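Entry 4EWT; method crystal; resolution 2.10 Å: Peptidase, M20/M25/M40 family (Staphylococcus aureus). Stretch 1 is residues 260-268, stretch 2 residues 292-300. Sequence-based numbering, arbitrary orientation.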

# COMPACT_ATOMS: atom_id res chain seq x y z
N ARG A 260 -20.34 -6.61 5.07
CA ARG A 260 -21.11 -7.66 5.73
C ARG A 260 -20.44 -7.97 7.06
O ARG A 260 -19.21 -8.04 7.15
N GLY A 261 -21.27 -8.20 8.07
CA GLY A 261 -20.80 -8.68 9.37
C GLY A 261 -21.80 -9.71 9.85
O GLY A 261 -23.00 -9.47 9.78
N LEU A 262 -21.32 -10.84 10.34
CA LEU A 262 -22.21 -11.90 10.79
C LEU A 262 -22.89 -11.56 12.14
O LEU A 262 -23.97 -12.06 12.44
N THR A 263 -22.26 -10.71 12.95
CA THR A 263 -22.92 -10.23 14.16
C THR A 263 -23.06 -8.70 14.10
O THR A 263 -22.38 -8.06 13.29
N ASP A 264 -23.92 -8.14 14.94
CA ASP A 264 -24.02 -6.69 15.10
C ASP A 264 -22.72 -6.06 15.60
O ASP A 264 -22.37 -4.97 15.17
N ALA A 265 -22.04 -6.73 16.53
CA ALA A 265 -20.76 -6.21 17.04
C ALA A 265 -19.72 -6.10 15.90
O ALA A 265 -18.99 -5.11 15.81
N THR A 266 -19.68 -7.11 15.04
CA THR A 266 -18.79 -7.10 13.87
C THR A 266 -19.13 -5.95 12.91
O THR A 266 -18.24 -5.25 12.44
N LYS A 267 -20.42 -5.73 12.65
CA LYS A 267 -20.82 -4.58 11.84
C LYS A 267 -20.38 -3.26 12.46
O LYS A 267 -19.94 -2.37 11.74
N ALA A 268 -20.51 -3.15 13.78
CA ALA A 268 -20.16 -1.93 14.51
C ALA A 268 -18.67 -1.66 14.43
O ALA A 268 -18.27 -0.54 14.18
N GLU A 292 -20.66 8.81 3.59
CA GLU A 292 -22.05 8.52 3.88
C GLU A 292 -22.06 7.02 4.20
O GLU A 292 -21.67 6.20 3.37
N TYR A 293 -22.46 6.66 5.41
CA TYR A 293 -22.40 5.28 5.84
C TYR A 293 -23.81 4.86 6.25
O TYR A 293 -24.36 5.36 7.24
N ASN A 294 -24.40 3.95 5.48
CA ASN A 294 -25.82 3.61 5.62
C ASN A 294 -25.97 2.17 6.05
O ASN A 294 -25.69 1.25 5.27
N ASP A 295 -26.39 1.98 7.29
CA ASP A 295 -26.72 0.65 7.78
C ASP A 295 -27.87 0.07 6.97
O ASP A 295 -28.75 0.79 6.47
N ASP A 296 -27.87 -1.24 6.84
CA ASP A 296 -28.87 -1.91 6.06
C ASP A 296 -29.17 -3.17 6.87
O ASP A 296 -28.90 -3.18 8.07
N TYR A 297 -29.71 -4.22 6.27
CA TYR A 297 -30.27 -5.35 7.01
C TYR A 297 -29.38 -5.73 8.19
O TYR A 297 -28.16 -5.75 8.07
N PRO A 298 -29.98 -6.00 9.36
CA PRO A 298 -29.17 -6.53 10.46
C PRO A 298 -28.81 -8.00 10.21
O PRO A 298 -29.42 -8.65 9.36
N ALA A 299 -27.81 -8.51 10.92
CA ALA A 299 -27.53 -9.94 10.94
C ALA A 299 -28.73 -10.73 11.44
O ALA A 299 -29.47 -10.28 12.32
N LEU A 300 -28.94 -11.92 10.88
CA LEU A 300 -30.10 -12.72 11.25
C LEU A 300 -29.74 -13.56 12.46
O LEU A 300 -28.86 -14.43 12.40

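A lysine that is buried must find acceptors for its ammonium group, and a common solution is to combine one carboxylate with nearby backbone carbonyls. The contact between residues 260-268 and 292-300 of this M20/M25/M40 family peptidase is a compact example. Its centre is Lys267, in the first turn of a helix, whose CA-to-CB bond points toward the second stretch. With chi1 m, chi2 t, chi3 p and chi4 t, the chain carries NZ to the place where strand 292-295 gives way to loop. There NZ forms a salt bridge with Asp295, its distance to OD1 being 2.8 Å, and also donates to the backbone: NZ lies 3.0 Å from Tyr297 O and, in a weak hydrogen bond, 3.3 Å from Asp296 O. One charged group thus gathers three consecutive residues, and NZ has a further partner elsewhere in the structure. The CA-to-CB bond of Asp295 (chi1 t) points sideways, yet its carboxylate comes nearer and supplies the countercharge.

The main chain of the same lysine is satisfied as well. Lys267 N donates to Thr263 O at 3.1 Å, a helical bond that closes the first turn behind the N-cap residue Thr263. Lys267 O accepts from a water at 2.7 Å, and that water lies 2.6 Å from Tyr293 OH, with which it is also hydrogen-bonded. The CA-to-CB bond of Tyr293 (chi1 t) points toward the first stretch, but its OH remains 4.5 Å from Lys267 O; the water spans a gap too long for a direct bond.

Beside this polar cluster, Ala299 provides the apolar part of the contact. Its CB points toward the first stretch and sits 3.0 Å from Leu262 O, a tight approach, with Gly261 O at 4.0 Å from the same CB and Thr263 CA at 4.1 Å. A methyl group offers these carbonyls no proton to accept in a conventional hydrogen bond, so the fit here is one of close packing. The CA atoms of Thr263 and Ala299 are 5.6 Å apart, which brings the start of the helix close to the loop. Leu262 (chi1 t, chi2 p) and Thr263 (chi1 p) both direct CB away, leaving backbone to meet the alanine.

Asp264, chi1 m, borders this patch. Its OD1 stands 4.0 Å from Ala299 N and 4.4 Å from Pro298 CB, the first too long for a hydrogen bond, the second a contact with carbon. Asp264 and Asp295 therefore differ: Asp295 pairs directly with the lysine, whereas Asp264 merely packs along the loop. Asp296 gives the lysine its backbone O, while its OD2 is hydrogen-bonded elsewhere in the structure.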

# COMPACT_ATOMS: atom_id res chain seq x y z
CB ARG A 260 -21.14 -8.96 4.93
CG ARG A 260 -21.35 -8.82 3.46
CD ARG A 260 -22.80 -8.79 3.04
NE ARG A 260 -22.82 -8.36 1.65
CZ ARG A 260 -23.83 -8.54 0.80
NH1 ARG A 260 -24.93 -9.16 1.19
NH2 ARG A 260 -23.70 -8.10 -0.44
CB LEU A 262 -21.48 -13.26 10.85
CG LEU A 262 -22.25 -14.48 11.36
CD1 LEU A 262 -23.45 -14.80 10.46
CD2 LEU A 262 -21.31 -15.69 11.50
CB THR A 263 -22.16 -10.64 15.44
OG1 THR A 263 -20.99 -9.84 15.57
CG2 THR A 263 -21.76 -12.13 15.42
CB ASP A 264 -25.13 -6.34 16.09
CG ASP A 264 -26.49 -6.81 15.64
OD1 ASP A 264 -26.69 -7.05 14.42
OD2 ASP A 264 -27.36 -6.92 16.53
CB ALA A 265 -20.24 -7.06 18.17
CB THR A 266 -18.82 -8.45 13.12
OG1 THR A 266 -18.36 -9.48 14.01
CG2 THR A 266 -17.88 -8.45 11.86
CB LYS A 267 -22.32 -4.57 11.58
CG LYS A 267 -22.75 -5.52 10.44
CD LYS A 267 -24.28 -5.57 10.29
CE LYS A 267 -24.78 -4.29 9.64
NZ LYS A 267 -26.26 -4.16 9.74
CB ALA A 268 -20.66 -1.98 16.00
CB GLU A 292 -22.94 8.80 2.67
CG GLU A 292 -22.93 10.27 2.19
CD GLU A 292 -23.58 10.44 0.80
OE1 GLU A 292 -22.94 11.08 -0.07
OE2 GLU A 292 -24.71 9.93 0.58
CB TYR A 293 -21.39 5.14 6.99
CG TYR A 293 -20.94 3.71 7.22
CD1 TYR A 293 -19.71 3.27 6.75
CD2 TYR A 293 -21.76 2.79 7.88
CE1 TYR A 293 -19.30 1.95 6.94
CE2 TYR A 293 -21.36 1.47 8.07
CZ TYR A 293 -20.13 1.06 7.61
OH TYR A 293 -19.73 -0.23 7.81
CB ASN A 294 -26.57 3.82 4.29
CG ASN A 294 -26.60 5.28 3.85
OD1 ASN A 294 -26.71 6.20 4.67
ND2 ASN A 294 -26.54 5.50 2.54
CB ASP A 295 -27.10 0.67 9.27
CG ASP A 295 -26.79 -0.64 9.96
OD1 ASP A 295 -25.90 -1.37 9.47
OD2 ASP A 295 -27.42 -0.96 10.99
CB ASP A 296 -28.26 -2.29 4.71
CG ASP A 296 -29.27 -2.80 3.77
OD1 ASP A 296 -30.21 -2.05 3.45
OD2 ASP A 296 -29.11 -3.96 3.35
CB TYR A 297 -30.53 -6.58 6.11
CG TYR A 297 -31.47 -6.38 4.92
CD1 TYR A 297 -32.24 -5.21 4.78
CD2 TYR A 297 -31.61 -7.36 3.94
CE1 TYR A 297 -33.10 -5.04 3.70
CE2 TYR A 297 -32.46 -7.20 2.85
CZ TYR A 297 -33.21 -6.04 2.73
OH TYR A 297 -34.05 -5.86 1.65
CB PRO A 298 -30.10 -6.40 11.69
CG PRO A 298 -31.49 -6.36 11.13
CD PRO A 298 -31.36 -5.69 9.78
CB ALA A 299 -26.31 -10.23 11.80
CB LEU A 300 -30.53 -13.61 10.09
CG LEU A 300 -31.99 -14.05 10.03
CD1 LEU A 300 -32.20 -14.73 8.69
CD2 LEU A 300 -32.36 -14.96 11.18
O HOH W 1 -21.17 -1.76 9.37